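Local coordinates for pollen-specific leucine-rich repeat extensin-like protein 1 (Arabidopsis thaliana, PDB 6TME) that probably binds RALF-type signalling peptides through its leucine-rich-repeat domain in the cell wall of growing pollen tubes, at residues A[269-274]-A[360-365]; A[319-324]-A[335-340]. All blocks are in the same frame, centred on the assembly; numbering follows the deposited sequence.

Contact 1. Residues A[269-274]-A[360-365]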
# COMPACT_ATOMS: atom_id res chain seq x y z
N GLY A 269 -14.11 13.58 0.10
CA GLY A 269 -15.19 14.52 -0.12
C GLY A 269 -16.25 13.89 -1.00
O GLY A 269 -16.81 14.55 -1.88
N PHE A 270 -16.52 12.61 -0.78
CA PHE A 270 -17.53 11.94 -1.58
C PHE A 270 -18.92 12.46 -1.26
O PHE A 270 -19.20 12.94 -0.15
CB PHE A 270 -17.46 10.44 -1.37
CG PHE A 270 -16.16 9.83 -1.82
CD1 PHE A 270 -15.84 9.77 -3.18
CD2 PHE A 270 -15.27 9.31 -0.89
CE1 PHE A 270 -14.65 9.21 -3.59
CE2 PHE A 270 -14.08 8.74 -1.31
CZ PHE A 270 -13.77 8.69 -2.65
N VAL A 271 -19.81 12.38 -2.24
CA VAL A 271 -21.18 12.85 -2.15
C VAL A 271 -22.09 11.75 -2.66
O VAL A 271 -21.64 10.68 -3.08
CB VAL A 271 -21.40 14.15 -2.94
CG1 VAL A 271 -20.64 15.31 -2.31
CG2 VAL A 271 -20.99 13.95 -4.39
N GLY A 272 -23.39 12.02 -2.63
CA GLY A 272 -24.34 11.03 -3.06
C GLY A 272 -24.68 10.04 -1.96
O GLY A 272 -24.33 10.17 -0.78
N SER A 273 -25.41 9.02 -2.39
CA SER A 273 -25.78 7.91 -1.53
C SER A 273 -24.84 6.75 -1.73
O SER A 273 -24.18 6.62 -2.77
CB SER A 273 -27.22 7.47 -1.80
OG SER A 273 -28.08 8.58 -1.87
N LEU A 274 -24.74 5.92 -0.71
CA LEU A 274 -24.05 4.66 -0.88
C LEU A 274 -24.76 3.89 -1.98
O LEU A 274 -26.00 3.83 -1.99
CB LEU A 274 -24.05 3.85 0.41
CG LEU A 274 -23.33 4.58 1.53
CD1 LEU A 274 -23.23 3.72 2.79
CD2 LEU A 274 -21.95 5.02 1.05
N ARG A 360 -30.96 18.85 -0.34
CA ARG A 360 -30.38 19.00 -1.67
C ARG A 360 -29.40 17.87 -1.93
O ARG A 360 -28.18 18.07 -1.98
CB ARG A 360 -29.70 20.37 -1.82
CG ARG A 360 -30.67 21.53 -1.72
CD ARG A 360 -29.96 22.87 -1.85
NE ARG A 360 -30.12 23.67 -0.64
CZ ARG A 360 -30.68 24.87 -0.62
NH1 ARG A 360 -31.14 25.42 -1.74
NH2 ARG A 360 -30.78 25.53 0.53
N PRO A 361 -29.91 16.65 -2.10
CA PRO A 361 -29.03 15.53 -2.43
C PRO A 361 -28.52 15.64 -3.86
O PRO A 361 -29.22 16.14 -4.75
CB PRO A 361 -29.93 14.30 -2.26
CG PRO A 361 -31.30 14.82 -2.62
CD PRO A 361 -31.33 16.27 -2.17
N VAL A 362 -27.29 15.18 -4.06
CA VAL A 362 -26.67 15.27 -5.38
C VAL A 362 -27.21 14.16 -6.27
O VAL A 362 -27.40 13.01 -5.84
CB VAL A 362 -25.13 15.21 -5.24
CG1 VAL A 362 -24.64 13.78 -5.18
CG2 VAL A 362 -24.47 15.94 -6.39
N ASP A 363 -27.53 14.51 -7.52
CA ASP A 363 -27.96 13.54 -8.52
C ASP A 363 -26.71 12.96 -9.15
O ASP A 363 -26.03 13.63 -9.94
CB ASP A 363 -28.87 14.19 -9.56
N CYS A 364 -26.40 11.72 -8.79
CA CYS A 364 -25.19 11.06 -9.28
C CYS A 364 -25.33 10.82 -10.78
O CYS A 364 -25.67 9.73 -11.24
CB CYS A 364 -24.95 9.77 -8.51
SG CYS A 364 -24.60 10.03 -6.75
N SER A 365 -25.06 11.88 -11.55
CA SER A 365 -25.26 11.84 -13.00
C SER A 365 -24.52 12.98 -13.70
O SER A 365 -24.49 14.11 -13.22
CB SER A 365 -26.75 11.92 -13.33
OG SER A 365 -27.37 13.01 -12.65
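Gly272, just past the short strand 269-271, and Val362, in the irregular tail after helix 351-358, bring their backbones to a CA-CA distance of 5.4 Å, close enough for one side chain to reach the other main chain directly. The CB of Val362 faces 269-274, and its chi1 of 85° sets CG1 between its own N and carbonyl carbon. From there CG1 comes down on the peptide before Gly272, 3.3 Å from Gly272 N. The same methyl lies 3.7 Å from Val271 CG2, the two valine side chains crossing at about a right angle. Short, branched and apolar, valine can lay a methyl on a backbone and on another methyl.

Gly272 is the glycine of the plant-type NxLxGxIP consensus, here Asn-Gly-Phe-Val-Gly-Ser-Leu-Pro. Backbone hydrogen bonds join this repeat to neighbouring coils, Val271 with Gly248 and Gly272 with Thr295. At phi 83° and psi -171° a CB would be forced against the carbonyl O of Val271, reason enough for glycine; it would also run into sulfur, for Cys364 SG approaches Gly272 CA to 3.8 Å. That sulfur is covalently tied to Cys249, on which Val362 also packs, so a disulfide clips the C-terminal tail back against earlier repeats. Cys364 sits at the centre of an inverse gamma turn, though it is poorly ordered.

Contact 2. Residues A[319-324]-A[335-340]. With SO4 (sulfate ion), chain K; SO4 (sulfate ion), chain Q.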
# COMPACT_ATOMS: atom_id res chain seq x y z
N ASN A 319 -29.43 10.64 6.75
CA ASN A 319 -30.65 11.02 7.46
C ASN A 319 -31.53 9.83 7.81
O ASN A 319 -32.61 10.02 8.36
CB ASN A 319 -31.46 12.06 6.66
CG ASN A 319 -31.98 11.52 5.32
OD1 ASN A 319 -31.66 10.41 4.89
ND2 ASN A 319 -32.80 12.32 4.65
N GLY A 320 -31.09 8.61 7.51
CA GLY A 320 -31.80 7.41 7.95
C GLY A 320 -30.85 6.24 8.03
O GLY A 320 -29.85 6.17 7.31
N GLU A 321 -31.17 5.29 8.92
CA GLU A 321 -30.41 4.06 8.98
C GLU A 321 -31.32 2.92 9.39
O GLU A 321 -32.24 3.10 10.18
CB GLU A 321 -29.23 4.15 9.96
CG GLU A 321 -29.60 4.47 11.40
CD GLU A 321 -28.36 4.56 12.30
OE1 GLU A 321 -27.25 4.25 11.83
OE2 GLU A 321 -28.50 4.94 13.48
N ALA A 322 -31.04 1.74 8.84
CA ALA A 322 -31.74 0.54 9.27
C ALA A 322 -31.43 0.22 10.73
O ALA A 322 -30.38 0.60 11.27
CB ALA A 322 -31.34 -0.64 8.37
N GLN A 323 -32.36 -0.48 11.38
CA GLN A 323 -32.16 -0.84 12.78
C GLN A 323 -30.94 -1.73 12.96
O GLN A 323 -30.27 -1.67 13.99
CB GLN A 323 -33.41 -1.54 13.34
CG GLN A 323 -34.71 -0.77 13.12
CD GLN A 323 -35.90 -1.43 13.79
OE1 GLN A 323 -35.76 -2.42 14.52
NE2 GLN A 323 -37.09 -0.89 13.55
N SER A 324 -30.65 -2.56 11.98
CA SER A 324 -29.47 -3.41 12.09
C SER A 324 -28.17 -2.66 11.83
O SER A 324 -27.10 -3.24 11.99
CB SER A 324 -29.59 -4.61 11.15
OG SER A 324 -29.81 -4.17 9.83
N PHE A 335 -20.52 -0.74 14.65
CA PHE A 335 -20.98 0.36 13.82
C PHE A 335 -20.60 1.67 14.47
O PHE A 335 -20.30 1.74 15.67
CB PHE A 335 -22.49 0.29 13.59
CG PHE A 335 -22.95 -0.98 12.95
CD1 PHE A 335 -22.71 -1.21 11.59
CD2 PHE A 335 -23.61 -1.95 13.69
CE1 PHE A 335 -23.14 -2.38 10.98
CE2 PHE A 335 -24.04 -3.13 13.08
CZ PHE A 335 -23.80 -3.35 11.72
N ASP A 336 -20.59 2.73 13.67
CA ASP A 336 -20.28 4.06 14.17
C ASP A 336 -21.03 5.07 13.31
O ASP A 336 -20.79 5.15 12.09
CB ASP A 336 -18.78 4.28 14.15
CG ASP A 336 -18.36 5.62 14.74
OD1 ASP A 336 -19.23 6.45 15.04
OD2 ASP A 336 -17.13 5.84 14.87
N ASP A 337 -21.96 5.82 13.92
CA ASP A 337 -22.84 6.73 13.19
C ASP A 337 -22.80 8.15 13.74
O ASP A 337 -23.71 8.94 13.47
CB ASP A 337 -24.28 6.20 13.14
CG ASP A 337 -24.99 6.19 14.52
OD1 ASP A 337 -24.38 6.53 15.58
OD2 ASP A 337 -26.18 5.79 14.54
N THR A 338 -21.78 8.48 14.52
CA THR A 338 -21.57 9.82 15.06
C THR A 338 -21.59 10.90 13.98
O THR A 338 -21.02 10.73 12.90
CB THR A 338 -20.22 9.84 15.79
OG1 THR A 338 -20.19 8.81 16.78
CG2 THR A 338 -19.92 11.20 16.41
N SER A 339 -22.24 12.02 14.30
CA SER A 339 -22.22 13.21 13.47
C SER A 339 -22.79 12.93 12.09
O SER A 339 -22.16 13.19 11.06
CB SER A 339 -20.82 13.80 13.35
OG SER A 339 -20.89 15.09 12.78
N ASN A 340 -24.00 12.39 12.07
CA ASN A 340 -24.76 12.37 10.84
C ASN A 340 -26.00 13.23 11.03
O ASN A 340 -25.98 14.18 11.82
CB ASN A 340 -25.09 10.93 10.48
CG ASN A 340 -24.00 10.27 9.64
OD1 ASN A 340 -23.80 10.61 8.47
ND2 ASN A 340 -23.26 9.36 10.24
S SO4 K . -33.48 -4.89 10.07
O1 SO4 K . -33.18 -5.66 11.28
O2 SO4 K . -32.82 -3.59 10.14
O3 SO4 K . -34.92 -4.70 9.97
O4 SO4 K . -33.00 -5.62 8.90
S SO4 Q . -16.32 8.55 17.22
O1 SO4 Q . -15.99 9.90 17.68
O2 SO4 Q . -15.26 7.62 17.60
O3 SO4 Q . -17.56 8.09 17.85
O4 SO4 Q . -16.46 8.55 15.76
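Glu321 and Asp337 meet through their carboxylates, with Glu321 OE2 2.7 Å from Asp337 OD2. Glu321 reaches this point by extending fully beyond CG (chi2 -179°), and the two side chains cross at nearly a right angle while their carboxylate planes stay only 27° apart. Two acids so close would normally be costly. Arg345 offsets part of that cost: its NE forms a salt bridge with Asp337 OD2 and a longer, weak ion pair with Glu321. At this distance one of the two acids probably holds a proton. The CA atoms of Glu321 and Asp337 are 9.1 Å apart, and the longer glutamate supplies the larger share of the reach between them. Aspartate suits position 337 because its buried carboxylate is held by Arg345.

Ser324 takes part through its backbone. Its carbonyl O lies 3.3 Å from Phe335 CE2, meeting the ring obliquely near the CE2-CZ bond. The hydroxyl of Ser324 serves a different partner: OG and the backbone N of Ser324 both donate to the chain K sulfate. This ion, probably from the crystallisation liquor, takes both donors on O2, the N at 3.0 Å. Phe335, buried, takes a leucine position of the repeat and packs on Phe311 and on Cys303 of helix 300-303.

Past Phe335, Asp336 OD1 accepts from Thr338 N at 3.3 Å (168°), an Asx turn just where the strand ends. Asn340 then donates to Phe313 O and accepts from Phe318 N in the preceding coil. This is the LxLxxN strand and turn of a leucine-rich repeat, with Phe335 and Asn340 at the first-leucine and asparagine positions and Asp337 at the other leucine position, on the last concave strand, 334-336.

How the contacts relate
Both contacts belong to the C-terminal end of the solenoid, on the same side of the chain's centre, with their centres about 17 Å apart. Their nearest atoms stay about 8 Å from each other, so they do not touch. Along the chain contact 2 is nested within the loop that contact 1 closes: the chain runs through the final repeats and 335-340, forms helix 351-358, and returns as 360-365 to 269-274. Contact 2 thus joins neighbouring coils at the end of the stack, whereas contact 1 brings the tail back to an earlier one. A protein-linked glycan touches Asp336 at contact 2; it marks surface and not a binding pocket.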